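Local structure of OBody AM3L15 (Pyrobaculum aerophilum, 4GN5) at residues Arg35-Lys40 / His62-Phe67. The protein is an engineered OB-fold scaffold that binds another protein, probably through a redesigned sheet surface. Residues are numbered along the deposited sequence; the frame is centred on the assembly and turned at random.
Sequences RVKIVK and HLFKVF
One face of the Phe67 ring lies against the aliphatic stem of Lys37, whose CB stands 3.8 Å from the ring centroid, 10° off its normal, a clear CH-pi contact; Lys37 CD reaches the same face, 3.7 Å from Phe67 CD2. At the edge of this ring, near its plane, Ile38 O comes to 3.7 Å from Phe67 CE1, where the positive rim of the aromatic would probably suit it. Val39 adds apolar contact, its CB 4.1 Å from that same Phe67 CE1. The Phe64 ring, which has a cation-pi contact with Arg56, is met differently: Lys37 CD approaches its edge, 3.9 Å from Phe64 CD2. Because Lys37 CG is anti to the carbonyl carbon (chi1 -48°) and the chain is extended beyond it, the methylenes run along Phe67 and the amine passes both rings. There Lys37 NZ gives a hydrogen bond of 2.9 Å to a water, which donates to Phe64 O at 2.6 Å. Together these contacts pack helix 61-67, which follows the third strand of the OB-fold barrel, against strand 36-42. Lys37 and Val39 face the helix, while Val36, Ile38 and Lys40 meet the chain of another protein. An alanine in place of Phe67 would probably open a gap beside Val39 and leave the Lys37 stem without the face it rests on. The lysine methylenes pack on two phenylalanine rings, while the ammonium is met by a salt bridge to Asp32 and by water.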
loop_
_atom_site.group_PDB
_atom_site.type_symbol
_atom_site.label_atom_id
_atom_site.label_comp_id
_atom_site.label_asym_id
_atom_site.label_seq_id
_atom_site.Cartn_x
_atom_site.Cartn_y
_atom_site.Cartn_z
ATOM N N ARG A 35 -3.674 4.502 4.289
ATOM C CA ARG A 35 -2.854 5.692 4.096
ATOM C C ARG A 35 -2.141 5.756 2.748
ATOM O O ARG A 35 -1.840 6.849 2.223
ATOM C CB ARG A 35 -1.856 5.829 5.252
ATOM C CG ARG A 35 -2.455 6.504 6.523
ATOM C CD ARG A 35 -1.619 6.193 7.772
ATOM N NE ARG A 35 -1.690 4.738 8.106
ATOM C CZ ARG A 35 -0.808 4.096 8.873
ATOM N NH1 ARG A 35 0.239 4.741 9.368
ATOM N NH2 ARG A 35 -0.956 2.784 9.146
ATOM N N VAL A 36 -1.900 4.588 2.172
ATOM C CA VAL A 36 -1.468 4.439 0.776
ATOM C C VAL A 36 -2.547 3.779 -0.045
ATOM O O VAL A 36 -3.122 2.768 0.361
ATOM C CB VAL A 36 -0.204 3.497 0.731
ATOM C CG1 VAL A 36 0.355 3.272 -0.757
ATOM C CG2 VAL A 36 0.858 4.061 1.654
ATOM N N LYS A 37 -2.821 4.333 -1.199
ATOM C CA LYS A 37 -3.673 3.725 -2.188
ATOM C C LYS A 37 -2.942 3.833 -3.528
ATOM O O LYS A 37 -2.371 4.835 -3.795
ATOM C CB LYS A 37 -4.996 4.471 -2.196
ATOM C CG LYS A 37 -5.580 4.698 -0.816
ATOM C CD LYS A 37 -7.029 5.050 -0.869
ATOM C CE LYS A 37 -7.660 5.073 0.522
ATOM N NZ LYS A 37 -9.112 4.810 0.627
ATOM N N ILE A 38 -2.949 2.792 -4.336
ATOM C CA ILE A 38 -2.179 2.763 -5.579
ATOM C C ILE A 38 -3.113 2.361 -6.711
ATOM O O ILE A 38 -3.853 1.396 -6.593
ATOM C CB ILE A 38 -0.993 1.775 -5.480
ATOM C CG1 ILE A 38 -0.095 2.127 -4.274
ATOM C CG2 ILE A 38 -0.182 1.769 -6.773
ATOM C CD1 ILE A 38 0.838 0.914 -3.765
ATOM N N VAL A 39 -3.109 3.136 -7.789
ATOM C CA VAL A 39 -3.796 2.767 -9.002
ATOM C C VAL A 39 -2.698 2.602 -10.077
ATOM O O VAL A 39 -1.815 3.489 -10.245
ATOM C CB VAL A 39 -4.913 3.797 -9.394
ATOM C CG1 VAL A 39 -4.449 5.177 -9.183
ATOM C CG2 VAL A 39 -5.365 3.642 -10.902
ATOM N N LYS A 40 -2.730 1.451 -10.759
ATOM C CA LYS A 40 -1.791 1.170 -11.835
ATOM C C LYS A 40 -2.509 1.364 -13.183
ATOM O O LYS A 40 -3.629 0.894 -13.334
ATOM C CB LYS A 40 -1.282 -0.248 -11.696
ATOM C CG LYS A 40 -0.716 -0.550 -10.339
ATOM C CD LYS A 40 0.107 -1.857 -10.417
ATOM C CE LYS A 40 0.531 -2.135 -8.984
ATOM N NZ LYS A 40 1.497 -3.243 -8.972
ATOM N N HIS A 62 -8.927 15.552 -1.891
ATOM C CA HIS A 62 -9.938 15.320 -2.939
ATOM C C HIS A 62 -9.607 14.093 -3.853
ATOM O O HIS A 62 -10.519 13.384 -4.313
ATOM C CB HIS A 62 -10.241 16.605 -3.735
ATOM C CG HIS A 62 -9.151 17.022 -4.678
ATOM N ND1 HIS A 62 -8.099 17.827 -4.293
ATOM C CD2 HIS A 62 -8.972 16.776 -6.002
ATOM C CE1 HIS A 62 -7.302 18.032 -5.330
ATOM N NE2 HIS A 62 -7.802 17.398 -6.376
ATOM N N LEU A 63 -8.340 13.826 -4.137
ATOM C CA LEU A 63 -7.972 12.683 -4.994
ATOM C C LEU A 63 -8.256 11.318 -4.365
ATOM O O LEU A 63 -8.511 10.358 -5.036
ATOM C CB LEU A 63 -6.530 12.770 -5.482
ATOM C CG LEU A 63 -6.138 14.037 -6.223
ATOM C CD1 LEU A 63 -4.735 14.007 -6.663
ATOM C CD2 LEU A 63 -7.013 14.195 -7.438
ATOM N N PHE A 64 -8.220 11.255 -3.050
ATOM C CA PHE A 64 -8.684 10.069 -2.354
ATOM C C PHE A 64 -10.176 9.845 -2.548
ATOM O O PHE A 64 -10.596 8.710 -2.605
ATOM C CB PHE A 64 -8.337 10.092 -0.844
ATOM C CG PHE A 64 -6.848 10.015 -0.540
ATOM C CD1 PHE A 64 -6.071 11.177 -0.437
ATOM C CD2 PHE A 64 -6.214 8.787 -0.389
ATOM C CE1 PHE A 64 -4.685 11.100 -0.152
ATOM C CE2 PHE A 64 -4.847 8.712 -0.101
ATOM C CZ PHE A 64 -4.068 9.861 -0.001
ATOM N N LYS A 65 -10.968 10.914 -2.646
ATOM C CA LYS A 65 -12.395 10.775 -2.966
ATOM C C LYS A 65 -12.571 10.268 -4.405
ATOM O O LYS A 65 -13.436 9.435 -4.664
ATOM C CB LYS A 65 -13.176 12.087 -2.720
ATOM N N VAL A 66 -11.760 10.748 -5.342
ATOM C CA VAL A 66 -11.795 10.220 -6.725
ATOM C C VAL A 66 -11.376 8.716 -6.781
ATOM O O VAL A 66 -12.039 7.894 -7.410
ATOM C CB VAL A 66 -10.932 11.101 -7.685
ATOM C CG1 VAL A 66 -10.921 10.529 -9.097
ATOM C CG2 VAL A 66 -11.456 12.546 -7.708
ATOM N N PHE A 67 -10.311 8.353 -6.073
ATOM C CA PHE A 67 -9.858 6.963 -5.994
ATOM C C PHE A 67 -11.003 6.041 -5.603
ATOM O O PHE A 67 -11.184 5.006 -6.188
ATOM C CB PHE A 67 -8.663 6.813 -5.004
ATOM C CG PHE A 67 -8.148 5.403 -4.914
ATOM C CD1 PHE A 67 -7.067 4.994 -5.695
ATOM C CD2 PHE A 67 -8.804 4.467 -4.098
ATOM C CE1 PHE A 67 -6.612 3.698 -5.624
ATOM C CE2 PHE A 67 -8.359 3.146 -4.022
ATOM C CZ PHE A 67 -7.278 2.754 -4.765
HETATM O O HOH W 1 -10.468 6.607 -1.148
#